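Local structure of probable tRNA pseudouridine synthase D (Methanosarcina mazei, 1Z2Z) at residues A[59-62]-A[63-67]; A[223-226]-A[227-230]. The protein probably converts uridine 13 of transfer RNAs into pseudouridine, as a member of the TruD family of pseudouridine synthases. One frame throughout, in Å; residues are numbered along the deposited sequence.

Contact 1. Residues A[59-62]-A[63-67]; sequences WDTH and HLTRT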
ATOM      1  N   TRP A  59      -6.363  -7.649  18.193  1.00 29.84           N
ATOM      2  CA  TRP A  59      -7.551  -8.309  17.660  1.00 30.31           C
ATOM      3  C   TRP A  59      -7.620  -8.152  16.146  1.00 29.89           C
ATOM      4  O   TRP A  59      -7.167  -7.155  15.591  1.00 30.18           O
ATOM      5  CB  TRP A  59      -8.829  -7.692  18.222  1.00 30.44           C
ATOM      6  CG  TRP A  59      -9.345  -8.262  19.497  1.00 29.51           C
ATOM      7  CD1 TRP A  59      -8.969  -7.914  20.760  1.00 30.02           C
ATOM      8  CD2 TRP A  59     -10.442  -9.172  19.640  1.00 27.88           C
ATOM      9  NE1 TRP A  59      -9.774  -8.535  21.682  1.00 29.24           N
ATOM     10  CE2 TRP A  59     -10.680  -9.313  21.028  1.00 27.42           C
ATOM     11  CE3 TRP A  59     -11.242  -9.877  18.737  1.00 27.35           C
ATOM     12  CZ2 TRP A  59     -11.704 -10.127  21.526  1.00 25.74           C
ATOM     13  CZ3 TRP A  59     -12.251 -10.684  19.227  1.00 25.44           C
ATOM     14  CH2 TRP A  59     -12.474 -10.807  20.618  1.00 26.20           C
ATOM     15  N   ASP A  60      -8.221  -9.142  15.499  1.00 29.38           N
ATOM     16  CA  ASP A  60      -8.416  -9.147  14.062  1.00 28.28           C
ATOM     17  C   ASP A  60      -9.849  -8.687  13.833  1.00 29.17           C
ATOM     18  O   ASP A  60     -10.791  -9.322  14.324  1.00 32.16           O
ATOM     19  CB  ASP A  60      -8.264 -10.557  13.520  1.00 28.41           C
ATOM     20  CG  ASP A  60      -8.537 -10.635  12.042  1.00 31.73           C
ATOM     21  OD1 ASP A  60      -9.275 -11.546  11.622  1.00 30.98           O
ATOM     22  OD2 ASP A  60      -7.998  -9.788  11.293  1.00 33.20           O
ATOM     23  N   THR A  61     -10.013  -7.597  13.085  1.00 26.72           N
ATOM     24  CA  THR A  61     -11.332  -7.034  12.796  1.00 22.93           C
ATOM     25  C   THR A  61     -12.379  -8.052  12.360  1.00 23.61           C
ATOM     26  O   THR A  61     -13.508  -8.045  12.856  1.00 22.98           O
ATOM     27  CB  THR A  61     -11.237  -5.947  11.717  1.00 21.34           C
ATOM     28  OG1 THR A  61     -10.275  -4.962  12.118  1.00 22.20           O
ATOM     29  CG2 THR A  61     -12.585  -5.273  11.531  1.00 16.52           C
ATOM     30  N   HIS A  62     -12.031  -8.934  11.435  1.00 24.94           N
ATOM     31  CA  HIS A  62     -13.028  -9.889  11.026  1.00 29.33           C
ATOM     32  C   HIS A  62     -13.463 -10.692  12.230  1.00 32.03           C
ATOM     33  O   HIS A  62     -14.667 -10.871  12.462  1.00 32.48           O
ATOM     34  CB  HIS A  62     -12.516 -10.798   9.922  1.00 32.72           C
ATOM     35  CG  HIS A  62     -12.743 -10.251   8.543  1.00 40.10           C
ATOM     36  ND1 HIS A  62     -12.889  -8.899   8.289  1.00 41.11           N
ATOM     37  CD2 HIS A  62     -12.799 -10.863   7.334  1.00 40.62           C
ATOM     38  CE1 HIS A  62     -13.020  -8.706   6.988  1.00 40.58           C
ATOM     39  NE2 HIS A  62     -12.967  -9.882   6.388  1.00 41.50           N
ATOM     40  N   HIS A  63     -12.496 -11.147  13.024  1.00 32.53           N
ATOM     41  CA  HIS A  63     -12.811 -11.932  14.208  1.00 31.62           C
ATOM     42  C   HIS A  63     -13.706 -11.180  15.211  1.00 30.33           C
ATOM     43  O   HIS A  63     -14.671 -11.751  15.718  1.00 29.92           O
ATOM     44  CB  HIS A  63     -11.527 -12.415  14.890  1.00 34.48           C
ATOM     45  CG  HIS A  63     -11.777 -13.402  15.983  1.00 36.04           C
ATOM     46  ND1 HIS A  63     -11.985 -13.024  17.292  1.00 36.80           N
ATOM     47  CD2 HIS A  63     -11.952 -14.744  15.947  1.00 36.26           C
ATOM     48  CE1 HIS A  63     -12.280 -14.089  18.016  1.00 36.56           C
ATOM     49  NE2 HIS A  63     -12.267 -15.147  17.223  1.00 37.28           N
ATOM     50  N   LEU A  64     -13.410  -9.904  15.459  1.00 27.25           N
ATOM     51  CA  LEU A  64     -14.185  -9.085  16.388  1.00 27.07           C
ATOM     52  C   LEU A  64     -15.633  -8.915  15.943  1.00 29.01           C
ATOM     53  O   LEU A  64     -16.574  -9.136  16.708  1.00 30.43           O
ATOM     54  CB  LEU A  64     -13.555  -7.704  16.513  1.00 25.88           C
ATOM     55  CG  LEU A  64     -13.855  -6.893  17.779  1.00 27.87           C
ATOM     56  CD1 LEU A  64     -13.550  -5.423  17.500  1.00 25.78           C
ATOM     57  CD2 LEU A  64     -15.301  -7.051  18.205  1.00 29.34           C
ATOM     58  N   THR A  65     -15.805  -8.485  14.702  1.00 30.31           N
ATOM     59  CA  THR A  65     -17.126  -8.270  14.142  1.00 29.07           C
ATOM     60  C   THR A  65     -17.881  -9.590  14.145  1.00 27.86           C
ATOM     61  O   THR A  65     -19.087  -9.625  14.368  1.00 29.18           O
ATOM     62  CB  THR A  65     -17.021  -7.714  12.695  1.00 29.52           C
ATOM     63  OG1 THR A  65     -16.304  -8.643  11.875  1.00 30.93           O
ATOM     64  CG2 THR A  65     -16.265  -6.397  12.695  1.00 30.06           C
ATOM     65  N   ARG A  66     -17.179 -10.685  13.905  1.00 26.71           N
ATOM     66  CA  ARG A  66     -17.857 -11.971  13.907  1.00 27.25           C
ATOM     67  C   ARG A  66     -18.289 -12.308  15.351  1.00 29.14           C
ATOM     68  O   ARG A  66     -19.265 -13.027  15.560  1.00 29.41           O
ATOM     69  CB  ARG A  66     -16.940 -13.052  13.347  1.00 25.05           C
ATOM     70  CG  ARG A  66     -17.651 -14.351  13.061  1.00 26.04           C
ATOM     71  CD  ARG A  66     -17.141 -15.438  13.959  1.00 26.90           C
ATOM     72  NE  ARG A  66     -16.385 -16.463  13.257  1.00 27.99           N
ATOM     73  CZ  ARG A  66     -15.527 -17.272  13.866  1.00 30.38           C
ATOM     74  NH1 ARG A  66     -15.332 -17.153  15.169  1.00 31.90           N
ATOM     75  NH2 ARG A  66     -14.870 -18.207  13.190  1.00 31.32           N
ATOM     76  N   THR A  67     -17.557 -11.774  16.333  1.00 27.77           N
ATOM     77  CA  THR A  67     -17.871 -11.982  17.738  1.00 26.15           C
ATOM     78  C   THR A  67     -19.048 -11.091  18.119  1.00 25.31           C
ATOM     79  O   THR A  67     -20.011 -11.549  18.727  1.00 26.85           O
ATOM     80  CB  THR A  67     -16.650 -11.657  18.652  1.00 25.80           C
ATOM     81  OG1 THR A  67     -15.675 -12.688  18.522  1.00 26.27           O
ATOM     82  CG2 THR A  67     -17.054 -11.560  20.113  1.00 24.00           C
TER
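L64 N donates to D60 O at 2.9 Å and T65 N to T61 O at 3.0 Å, two i to i+4 bonds that open the first turn of helix 61-72, with D60 as its N-cap residue. The following bond, R66 N to H62 O at 2.9 Å, continues the series. T65 OG1 bends back over the same turn and lies 2.8 Å from H62 O and 3.0 Å from T61 O; a chi1 of 59° sets it there. The hydroxyl is also bonded to the side-chain amide of Q76. On another side of the helix the indole of W59, preceding the cap, folds against H63 and L64. Its CZ3 corner comes to the edge of the imidazole, the two planes inclined at 43°, while L64 CG lies over the rim of one indole face. NE1 is held by the backbone carbonyl of K111, and I113 of strand 113-121 touches both W59 and L64, joining the helix start to the sheet. Replacing the indole of W59 with the methyl of an alanine is likely to uncover the side of L64, leave the carbonyl of K111 without its donor and free the H63 ring to turn. T61 packs on V81, its side chain about 8 Å from that of the predicted nucleophile D86. At the next carbonyl after H62, H63 O accepts both T67 N and T67 OG1, which reach it from opposite faces of its plane.

Contact 2. Residues A[223-226]-A[227-230]; sequences TLDF and KEGL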
ATOM      1  N   THR A 223       5.336 -29.495 -13.903  1.00 57.36           N
ATOM      2  CA  THR A 223       4.603 -30.626 -14.475  1.00 57.05           C
ATOM      3  C   THR A 223       3.367 -30.148 -15.208  1.00 57.39           C
ATOM      4  O   THR A 223       2.854 -30.834 -16.092  1.00 57.98           O
ATOM      5  CB  THR A 223       4.132 -31.606 -13.395  1.00 55.69           C
ATOM      6  OG1 THR A 223       3.413 -30.883 -12.391  1.00 54.75           O
ATOM      7  CG2 THR A 223       5.311 -32.325 -12.772  1.00 54.81           C
ATOM      8  N   LEU A 224       2.889 -28.970 -14.822  1.00 57.93           N
ATOM      9  CA  LEU A 224       1.701 -28.375 -15.426  1.00 57.23           C
ATOM     10  C   LEU A 224       0.487 -29.292 -15.311  1.00 57.69           C
ATOM     11  O   LEU A 224      -0.468 -29.166 -16.075  1.00 57.10           O
ATOM     12  CB  LEU A 224       1.962 -28.038 -16.900  1.00 56.89           C
ATOM     13  CG  LEU A 224       3.053 -27.003 -17.210  1.00 55.46           C
ATOM     14  CD1 LEU A 224       3.186 -26.821 -18.708  1.00 54.02           C
ATOM     15  CD2 LEU A 224       2.710 -25.687 -16.546  1.00 55.10           C
ATOM     16  N   ASP A 225       0.535 -30.214 -14.351  1.00 57.74           N
ATOM     17  CA  ASP A 225      -0.560 -31.151 -14.105  1.00 58.76           C
ATOM     18  C   ASP A 225      -1.627 -30.453 -13.244  1.00 60.03           C
ATOM     19  O   ASP A 225      -1.667 -30.631 -12.026  1.00 60.82           O
ATOM     20  CB  ASP A 225      -0.005 -32.402 -13.400  1.00 58.46           C
ATOM     21  CG  ASP A 225      -1.090 -33.390 -12.982  1.00 59.11           C
ATOM     22  OD1 ASP A 225      -2.279 -33.165 -13.300  1.00 57.32           O
ATOM     23  OD2 ASP A 225      -0.736 -34.400 -12.328  1.00 57.67           O
ATOM     24  N   PHE A 226      -2.484 -29.657 -13.888  1.00 60.79           N
ATOM     25  CA  PHE A 226      -3.541 -28.908 -13.202  1.00 61.45           C
ATOM     26  C   PHE A 226      -4.583 -29.813 -12.557  1.00 62.74           C
ATOM     27  O   PHE A 226      -5.302 -29.398 -11.645  1.00 62.18           O
ATOM     28  CB  PHE A 226      -4.226 -27.953 -14.180  1.00 60.34           C
ATOM     29  CG  PHE A 226      -3.268 -27.135 -14.989  1.00 60.80           C
ATOM     30  CD1 PHE A 226      -2.344 -26.306 -14.364  1.00 61.41           C
ATOM     31  CD2 PHE A 226      -3.249 -27.235 -16.375  1.00 61.01           C
ATOM     32  CE1 PHE A 226      -1.420 -25.579 -15.104  1.00 61.82           C
ATOM     33  CE2 PHE A 226      -2.329 -26.513 -17.127  1.00 62.96           C
ATOM     34  CZ  PHE A 226      -1.406 -25.688 -16.490  1.00 63.30           C
ATOM     35  N   LYS A 227      -4.657 -31.049 -13.041  1.00 64.53           N
ATOM     36  CA  LYS A 227      -5.594 -32.038 -12.522  1.00 65.61           C
ATOM     37  C   LYS A 227      -5.226 -32.339 -11.074  1.00 65.92           C
ATOM     38  O   LYS A 227      -6.095 -32.426 -10.199  1.00 66.48           O
ATOM     39  CB  LYS A 227      -5.529 -33.320 -13.366  1.00 67.16           C
ATOM     40  CG  LYS A 227      -5.809 -33.097 -14.855  1.00 69.14           C
ATOM     41  CD  LYS A 227      -5.849 -34.393 -15.680  1.00 71.07           C
ATOM     42  CE  LYS A 227      -4.492 -35.096 -15.787  1.00 70.91           C
ATOM     43  NZ  LYS A 227      -4.076 -35.771 -14.522  1.00 72.06           N
ATOM     44  N   GLU A 228      -3.927 -32.496 -10.833  1.00 65.81           N
ATOM     45  CA  GLU A 228      -3.410 -32.775  -9.495  1.00 65.56           C
ATOM     46  C   GLU A 228      -3.531 -31.511  -8.653  1.00 65.19           C
ATOM     47  O   GLU A 228      -3.918 -31.566  -7.486  1.00 65.17           O
ATOM     48  CB  GLU A 228      -1.938 -33.209  -9.579  1.00 66.04           C
ATOM     49  CG  GLU A 228      -1.312 -33.604  -8.245  1.00 66.58           C
ATOM     50  CD  GLU A 228      -1.901 -34.880  -7.668  1.00 68.58           C
ATOM     51  OE1 GLU A 228      -1.627 -35.180  -6.484  1.00 70.37           O
ATOM     52  OE2 GLU A 228      -2.632 -35.590  -8.393  1.00 68.97           O
ATOM     53  N   GLY A 229      -3.201 -30.374  -9.265  1.00 64.37           N
ATOM     54  CA  GLY A 229      -3.273 -29.099  -8.579  1.00 64.23           C
ATOM     55  C   GLY A 229      -4.644 -28.828  -7.995  1.00 64.59           C
ATOM     56  O   GLY A 229      -4.763 -28.267  -6.906  1.00 64.41           O
ATOM     57  N   LEU A 230      -5.683 -29.221  -8.722  1.00 64.96           N
ATOM     58  CA  LEU A 230      -7.051 -29.026  -8.251  1.00 65.65           C
ATOM     59  C   LEU A 230      -7.344 -30.065  -7.166  1.00 65.40           C
ATOM     60  O   LEU A 230      -8.438 -30.098  -6.604  1.00 65.28           O
ATOM     61  CB  LEU A 230      -8.043 -29.201  -9.405  1.00 65.67           C
ATOM     62  CG  LEU A 230      -9.417 -28.548  -9.247  1.00 65.50           C
ATOM     63  CD1 LEU A 230      -9.350 -27.141  -9.825  1.00 64.50           C
ATOM     64  CD2 LEU A 230     -10.485 -29.362  -9.965  1.00 65.50           C
TER
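D225 O accepts G229 N at 3.2 Å and F226 O accepts L230 N at 3.0 Å, so that helix 226-232 starts directly after the inverse gamma turn centred on D225. D225 is the N-cap. Its CG stands anti to the backbone N (chi1 175°), which carries the carboxylate forward over the first turn, where OD1 takes the amide of E228 at 3.0 Å. That N-H arrives from well above the carboxylate plane. The other oxygen, OD2, lies beside E228 CB. K227, bent at chi3 and chi4, curls its chain back round the cap, and NZ makes a weak salt bridge to the same OD1 at 3.4 Å. F226 turns its ring to the opposite side of the backbone, under the carbonyl of L224, whose oxygen sits 3.3 Å above the ring centre; M244 and L247 of helix 238-249 pack against this ring. OD1 thus gathers an amide and an ammonium group, and both, together with the positive end of the helix dipole, would favour an ionised D225, whereas the E228 carboxylate, with OE2 4.5 Å from D225 OD2, would oppose it modestly.

Overall arrangement
From the N terminus, the chain runs through strand 49-57 and reaches contact 1, where residues 59-67 turn it into helix 61-72. This start of a helix lies against strands 49-57, 79-81 and 113-121 of the eight-stranded mixed sheet. Contact 2 comes much later, at residues 223-230, as the chain leaves helix 213-223 and turns into helix 226-232, which packs on helix 238-249. Each contact closes only a local turn, and the two follow in series without nesting or crossing. Their centres are 35 Å apart and they do not touch: one sets the start of a helix against the sheet, near the predicted nucleophile D86, the other belongs to a helical region away from it.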